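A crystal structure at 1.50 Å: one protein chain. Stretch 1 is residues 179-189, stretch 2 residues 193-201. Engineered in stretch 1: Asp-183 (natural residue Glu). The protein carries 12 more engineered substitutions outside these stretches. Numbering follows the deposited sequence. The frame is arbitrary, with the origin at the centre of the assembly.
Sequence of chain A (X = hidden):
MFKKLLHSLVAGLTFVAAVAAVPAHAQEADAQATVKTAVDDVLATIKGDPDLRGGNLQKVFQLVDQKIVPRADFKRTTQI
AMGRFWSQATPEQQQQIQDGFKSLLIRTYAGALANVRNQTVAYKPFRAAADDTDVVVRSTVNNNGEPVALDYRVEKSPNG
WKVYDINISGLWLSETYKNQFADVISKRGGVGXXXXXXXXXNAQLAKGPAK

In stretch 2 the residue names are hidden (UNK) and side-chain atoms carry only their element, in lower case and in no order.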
ATOM      1  N   ASN A 179      13.857   2.967   4.884  1.00  9.58           N
ATOM      2  CA  ASN A 179      15.270   3.141   4.562  1.00 10.13           C
ATOM      3  C   ASN A 179      15.482   4.258   3.555  1.00 10.11           C
ATOM      4  O   ASN A 179      16.390   5.078   3.708  1.00  9.96           O
ATOM      5  CB  ASN A 179      15.879   1.832   4.059  1.00 10.89           C
ATOM      6  CG  ASN A 179      15.922   0.761   5.126  1.00 11.80           C
ATOM      7  OD1 ASN A 179      15.762  -0.422   4.826  1.00 15.13           O
ATOM      8  ND2 ASN A 179      16.138   1.161   6.372  1.00 12.94           N
ATOM      9  N   GLN A 180      14.632   4.304   2.538  1.00  9.60           N
ATOM     10  CA  GLN A 180      14.722   5.342   1.516  1.00  9.65           C
ATOM     11  C   GLN A 180      14.510   6.724   2.128  1.00  9.67           C
ATOM     12  O   GLN A 180      15.276   7.654   1.851  1.00  9.53           O
ATOM     13  CB  GLN A 180      13.713   5.085   0.397  1.00  9.77           C
ATOM     14  CG  GLN A 180      13.765   6.083  -0.743  1.00 11.26           C
ATOM     15  CD  GLN A 180      12.844   5.687  -1.865  1.00 12.11           C
ATOM     16  OE1 GLN A 180      13.100   4.712  -2.576  1.00 16.05           O
ATOM     17  NE2 GLN A 180      11.758   6.423  -2.026  1.00 10.31           N
ATOM     18  N   PHE A 181      13.488   6.855   2.975  1.00  9.35           N
ATOM     19  CA  PHE A 181      13.165   8.149   3.572  1.00  9.15           C
ATOM     20  C   PHE A 181      14.228   8.607   4.560  1.00  9.28           C
ATOM     21  O   PHE A 181      14.534   9.799   4.618  1.00  9.57           O
ATOM     22  CB  PHE A 181      11.787   8.150   4.251  1.00  9.41           C
ATOM     23  CG  PHE A 181      10.606   8.026   3.297  1.00  9.16           C
ATOM     24  CD1 PHE A 181      10.766   8.013   1.907  1.00  8.83           C
ATOM     25  CD2 PHE A 181       9.315   7.952   3.818  1.00  9.81           C
ATOM     26  CE1 PHE A 181       9.647   7.898   1.053  1.00 10.00           C
ATOM     27  CE2 PHE A 181       8.202   7.851   2.972  1.00  9.57           C
ATOM     28  CZ  PHE A 181       8.375   7.822   1.593  1.00 10.21           C
ATOM     29  N   ALA A 182      14.788   7.682   5.337  1.00  9.16           N
ATOM     30  CA  ALA A 182      15.831   8.052   6.298  1.00  8.94           C
ATOM     31  C   ALA A 182      17.044   8.609   5.558  1.00  9.26           C
ATOM     32  O   ALA A 182      17.658   9.585   6.007  1.00  9.89           O
ATOM     33  CB  ALA A 182      16.229   6.866   7.162  1.00  8.99           C
ATOM     34  N   ASP A 183      17.369   8.004   4.418  1.00  9.41           N
ATOM     35  CA  ASP A 183      18.501   8.433   3.610  1.00  9.65           C
ATOM     36  C   ASP A 183      18.298   9.852   3.079  1.00  9.62           C
ATOM     37  O   ASP A 183      19.212  10.682   3.149  1.00  9.59           O
ATOM     38  CB  ASP A 183      18.738   7.441   2.473  1.00 10.12           C
ATOM     39  CG  ASP A 183      19.846   7.873   1.553  1.00 11.00           C
ATOM     40  OD1 ASP A 183      21.015   7.876   1.996  1.00 13.15           O
ATOM     41  OD2 ASP A 183      19.534   8.196   0.394  1.00 12.79           O
ATOM     42  N   VAL A 184      17.095  10.123   2.570  1.00  9.28           N
ATOM     43  CA  VAL A 184      16.725  11.443   2.060  1.00  9.70           C
ATOM     44  C   VAL A 184      16.774  12.486   3.180  1.00  9.35           C
ATOM     45  O   VAL A 184      17.363  13.559   3.016  1.00  9.68           O
ATOM     46  CB  VAL A 184      15.321  11.413   1.396  1.00  9.80           C
ATOM     47  CG1 VAL A 184      14.810  12.827   1.124  1.00 11.10           C
ATOM     48  CG2 VAL A 184      15.359  10.583   0.117  1.00 10.40           C
ATOM     49  N   ILE A 185      16.178  12.158   4.321  1.00  9.44           N
ATOM     50  CA  ILE A 185      16.157  13.063   5.468  1.00  9.12           C
ATOM     51  C   ILE A 185      17.585  13.384   5.927  1.00  9.27           C
ATOM     52  O   ILE A 185      17.881  14.523   6.291  1.00  9.71           O
ATOM     53  CB  ILE A 185      15.293  12.486   6.618  1.00  9.34           C
ATOM     54  CG1 ILE A 185      13.809  12.564   6.229  1.00  9.59           C
ATOM     55  CG2 ILE A 185      15.567  13.210   7.949  1.00  9.06           C
ATOM     56  CD1 ILE A 185      12.886  11.756   7.119  1.00 10.34           C
ATOM     57  N   SER A 186      18.465  12.385   5.886  1.00  9.32           N
ATOM     58  CA  SER A 186      19.874  12.575   6.233  1.00  9.31           C
ATOM     59  C   SER A 186      20.578  13.529   5.268  1.00  9.33           C
ATOM     60  O   SER A 186      21.184  14.519   5.688  1.00  9.30           O
ATOM     61  CB  SER A 186      20.606  11.231   6.248  1.00  8.99           C
ATOM     62  OG  SER A 186      21.975  11.413   6.553  1.00 10.31           O
ATOM     63  N   LYS A 187      20.477  13.232   3.974  1.00  9.40           N
ATOM     64  CA  LYS A 187      21.186  13.980   2.937  1.00  9.76           C
ATOM     65  C   LYS A 187      20.654  15.397   2.737  1.00  9.70           C
ATOM     66  O   LYS A 187      21.407  16.298   2.352  1.00 10.17           O
ATOM     67  CB  LYS A 187      21.161  13.209   1.618  1.00  9.93           C
ATOM     68  CG  LYS A 187      22.143  12.040   1.591  1.00 10.65           C
ATOM     69  CD  LYS A 187      21.949  11.149   0.380  1.00 12.00           C
ATOM     70  CE  LYS A 187      23.101  10.161   0.237  1.00 13.67           C
ATOM     71  NZ  LYS A 187      23.237   9.235   1.396  1.00 14.90           N
ATOM     72  N   ARG A 188      19.367  15.589   3.005  1.00  9.75           N
ATOM     73  CA  ARG A 188      18.710  16.880   2.773  1.00  9.43           C
ATOM     74  C   ARG A 188      18.458  17.673   4.055  1.00  9.42           C
ATOM     75  O   ARG A 188      17.907  18.777   4.010  1.00 10.20           O
ATOM     76  CB  ARG A 188      17.413  16.703   1.977  1.00  9.41           C
ATOM     77  CG  ARG A 188      17.630  16.061   0.620  1.00  9.92           C
ATOM     78  CD  ARG A 188      16.361  16.050  -0.201  1.00 10.82           C
ATOM     79  NE  ARG A 188      16.537  15.290  -1.437  1.00 10.89           N
ATOM     80  CZ  ARG A 188      15.892  15.544  -2.575  1.00 12.05           C
ATOM     81  NH1 ARG A 188      15.024  16.544  -2.648  1.00 12.82           N
ATOM     82  NH2 ARG A 188      16.118  14.796  -3.647  1.00 13.05           N
ATOM     83  N   GLY A 189      18.852  17.111   5.193  1.00  9.41           N
ATOM     84  CA  GLY A 189      18.890  17.860   6.449  1.00  9.11           C
ATOM     85  C   GLY A 189      17.575  18.021   7.193  1.00  9.18           C
ATOM     86  O   GLY A 189      17.443  18.909   8.038  1.00  9.02           O
ATOM     87  N   UNK A 193      13.189  18.265   3.598  1.00 10.01           N
ATOM     88  CA  UNK A 193      13.883  17.567   2.516  1.00 10.44           C
ATOM     89  C   UNK A 193      13.078  16.401   1.969  1.00 10.29           C
ATOM     90  O   UNK A 193      13.057  16.166   0.758  1.00 11.13           O
ATOM     91  N   UNK A 194      12.410  15.679   2.861  1.00 10.48           N
ATOM     92  CA  UNK A 194      11.568  14.563   2.447  1.00 10.37           C
ATOM     93  C   UNK A 194      10.353  15.022   1.638  1.00 10.36           C
ATOM     94  O   UNK A 194      10.001  14.398   0.632  1.00  9.85           O
ATOM     95  c   UNK A 194      11.139  13.720   3.651  1.00 10.67           C
ATOM     96  c   UNK A 194      10.251  12.522   3.299  1.00 10.62           C
ATOM     97  c   UNK A 194      10.955  11.562   2.332  1.00 11.35           C
ATOM     98  c   UNK A 194       9.814  11.782   4.531  1.00 11.76           C
ATOM     99  N   UNK A 195       9.719  16.110   2.069  1.00 10.20           N
ATOM    100  CA  UNK A 195       8.604  16.688   1.316  1.00 10.47           C
ATOM    101  C   UNK A 195       9.058  17.049  -0.104  1.00 10.75           C
ATOM    102  O   UNK A 195       8.387  16.725  -1.084  1.00 10.79           O
ATOM    103  c   UNK A 195       7.441  17.539   3.403  1.00 10.90           C
ATOM    104  c   UNK A 195       6.929  18.609   1.185  1.00 10.70           C
ATOM    105  c   UNK A 195       8.009  17.926   2.038  1.00 10.24           C
ATOM    106  N   UNK A 196      10.211  17.707  -0.201  1.00 10.94           N
ATOM    107  CA  UNK A 196      10.807  18.058  -1.489  1.00 11.44           C
ATOM    108  C   UNK A 196      11.049  16.816  -2.356  1.00 10.60           C
ATOM    109  O   UNK A 196      10.720  16.807  -3.546  1.00 10.88           O
ATOM    110  c   UNK A 196      12.120  18.811  -1.253  1.00 11.54           C
ATOM    111  o   UNK A 196      15.066  19.239  -1.654  1.00 14.74           O
ATOM    112  c   UNK A 196      12.826  19.310  -2.508  1.00 12.81           C
ATOM    113  n   UNK A 196      14.362  21.182  -2.539  1.00 16.47           N
ATOM    114  c   UNK A 196      14.186  19.911  -2.196  1.00 13.17           C
ATOM    115  N   UNK A 197      11.623  15.776  -1.753  1.00  9.81           N
ATOM    116  CA  UNK A 197      11.898  14.517  -2.441  1.00  9.77           C
ATOM    117  C   UNK A 197      10.620  13.870  -2.972  1.00  9.61           C
ATOM    118  O   UNK A 197      10.580  13.412  -4.120  1.00  9.79           O
ATOM    119  c   UNK A 197      12.638  13.568  -1.493  1.00 10.13           C
ATOM    120  c   UNK A 197      13.779  11.848  -2.943  1.00 10.73           C
ATOM    121  c   UNK A 197      11.979  11.139  -1.528  1.00  9.53           C
ATOM    122  c   UNK A 197      12.792  12.160  -2.011  1.00 10.05           C
ATOM    123  c   UNK A 197      13.935  10.544  -3.404  1.00 10.82           C
ATOM    124  c   UNK A 197      12.128   9.831  -1.985  1.00  9.99           C
ATOM    125  c   UNK A 197      13.110   9.534  -2.921  1.00 10.31           C
ATOM    126  N   UNK A 198       9.580  13.824  -2.142  1.00  9.79           N
ATOM    127  CA  UNK A 198       8.317  13.229  -2.584  1.00  9.77           C
ATOM    128  C   UNK A 198       7.705  14.004  -3.747  1.00  9.90           C
ATOM    129  O   UNK A 198       7.178  13.406  -4.681  1.00 10.03           O
ATOM    130  c   UNK A 198       7.754  10.596  -0.995  1.00 11.19           C
ATOM    131  c   UNK A 198       6.779  12.038   0.798  1.00 10.78           C
ATOM    132  c   UNK A 198       7.338  13.066  -1.420  1.00  9.44           C
ATOM    133  c   UNK A 198       7.729  11.996  -0.391  1.00 10.35           C
ATOM    134  N   UNK A 199       7.811  15.333  -3.703  1.00 10.42           N
ATOM    135  CA  UNK A 199       7.376  16.167  -4.821  1.00 10.85           C
ATOM    136  C   UNK A 199       8.134  15.811  -6.101  1.00 11.05           C
ATOM    137  O   UNK A 199       7.529  15.650  -7.167  1.00 10.93           O
ATOM    138  c   UNK A 199       7.550  17.651  -4.485  1.00 11.13           C
ATOM    139  o   UNK A 199       6.678  19.317  -3.030  1.00 13.38           O
ATOM    140  c   UNK A 199       6.545  18.150  -3.459  1.00 12.08           C
ATOM    141  o   UNK A 199       5.631  17.388  -3.067  1.00 12.91           O
ATOM    142  N   UNK A 200       9.452  15.658  -5.988  1.00 10.93           N
ATOM    143  CA  UNK A 200      10.282  15.250  -7.127  1.00 11.39           C
ATOM    144  C   UNK A 200       9.870  13.894  -7.701  1.00 11.45           C
ATOM    145  O   UNK A 200       9.764  13.734  -8.916  1.00 11.87           O
ATOM    146  o   UNK A 200      14.262  15.406  -5.678  1.00 15.13           O
ATOM    147  c   UNK A 200      12.333  16.586  -6.427  1.00 12.78           C
ATOM    148  c   UNK A 200      11.754  15.220  -6.729  1.00 11.48           C
ATOM    149  c   UNK A 200      13.684  16.509  -5.744  1.00 14.09           C
ATOM    150  o   UNK A 200      14.159  17.560  -5.259  1.00 15.09           O
ATOM    151  N   UNK A 201       9.631  12.926  -6.818  1.00 11.47           N
ATOM    152  CA  UNK A 201       9.272  11.577  -7.249  1.00 11.61           C
ATOM    153  C   UNK A 201       7.927  11.556  -7.960  1.00 11.43           C
ATOM    154  O   UNK A 201       7.770  10.896  -8.991  1.00 11.36           O
ATOM    155  c   UNK A 201      13.914   8.952  -6.769  1.00 27.11           C
ATOM    156  c   UNK A 201      10.646  10.296  -5.505  1.00 14.17           C
ATOM    157  c   UNK A 201       9.265  10.606  -6.065  1.00 12.12           C
ATOM    158  c   UNK A 201      11.508   9.503  -6.492  1.00 19.42           C
ATOM    159  n   UNK A 201      12.909   9.486  -6.075  1.00 24.79           N
ATOM    160  n   UNK A 201      15.148   9.001  -6.280  1.00 28.40           N
ATOM    161  n   UNK A 201      13.697   8.363  -7.940  1.00 28.34           N
TER

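Position 193 has backbone atoms and no side chain, which makes it Gly-193. Its CA lies 4.9 Å from the CA of Arg-188, and an ideal CB here would point toward stretch 1 and fall 2.4 Å from Arg-188 CB, a clash. The bare backbone thus permits the close approach, and the CD of Arg-188 packs 3.4 Å from the O of Gly-193.

At position 194 four carbons fork at the second. One terminal carbon lies over a face of the Phe-181 ring, and the first carbon, CB, is 3.9 Å from Ile-185 CG1. Four carbons branching at the second atom identify Leu-194. Its CD1 sits 3.6 Å from Phe-181 CD1 and 3.9 Å from the ring centroid, a CH-pi contact. Its CA-to-CB bond points sideways, but the end of the side chain comes nearer to stretch 1.

Position 195 carries three carbons, two of them borne by the first, and touches nothing on stretch 1. Branching at CB makes it Val-195, and its CA-to-CB bond points away from the partner helix.

Position 196 has three carbons, the third bearing one oxygen and one nitrogen, with the oxygen close to the guanidinium of Arg-188. A terminal amide on a chain of this length is Gln-196. Arg-188 NH1 donates a weak hydrogen bond to Gln-196 OE1 at 2.9 Å, its angle of 128° being far from linear.

At position 197 one carbon leads to a six-carbon ring with no further atom attached, set among Gln-180, Phe-181, Val-184 and Arg-188. This is Phe-197, a knob in the hole formed by those four residues. Val-184 CG2 stands 3.5 Å from the centroid of the Phe-197 ring, only 6° off the normal, a CH-pi contact. Gln-180 NE2 approaches the ring edge, 3.4 Å from Phe-197 CE2.

Position 198 again shows four carbons forked at the second, one of them reaching Phe-181. It is Leu-198, whose CD2 lies 3.8 Å from Phe-181 CZ.

Position 199 has two carbons, the second carrying two oxygens, and makes no contact with stretch 1. The short carboxylate is Asp-199.

Position 200 has three carbons, the third carrying two oxygens, both near Arg-188. The longer carboxylate is Glu-200. Arg-188 NH2 donates to Glu-200 OE1 at 2.8 Å and Arg-188 NH1 to Glu-200 OE2 at 2.9 Å, a two-pronged salt bridge.

Position 201 has three carbons, a nitrogen, and a carbon bearing two more nitrogens. It is Arg-201, whose side chain stays 5.2 Å or more from stretch 1.

The two helices cross at 118°, their axes approaching to 8.8 Å, and together bury 541 Å². Phe-181, Val-184 and Ile-185 meet Leu-194, Phe-197 and Leu-198 in an apolar interior. Arg-188 extends past Gly-193, with Phe-197 CA over one face of its guanidinium, to reach Gln-196 and Glu-200. Apolar packing and a charged clasp thus join the helices.

Stretch 2, residues 193-201: GLVQFLDER
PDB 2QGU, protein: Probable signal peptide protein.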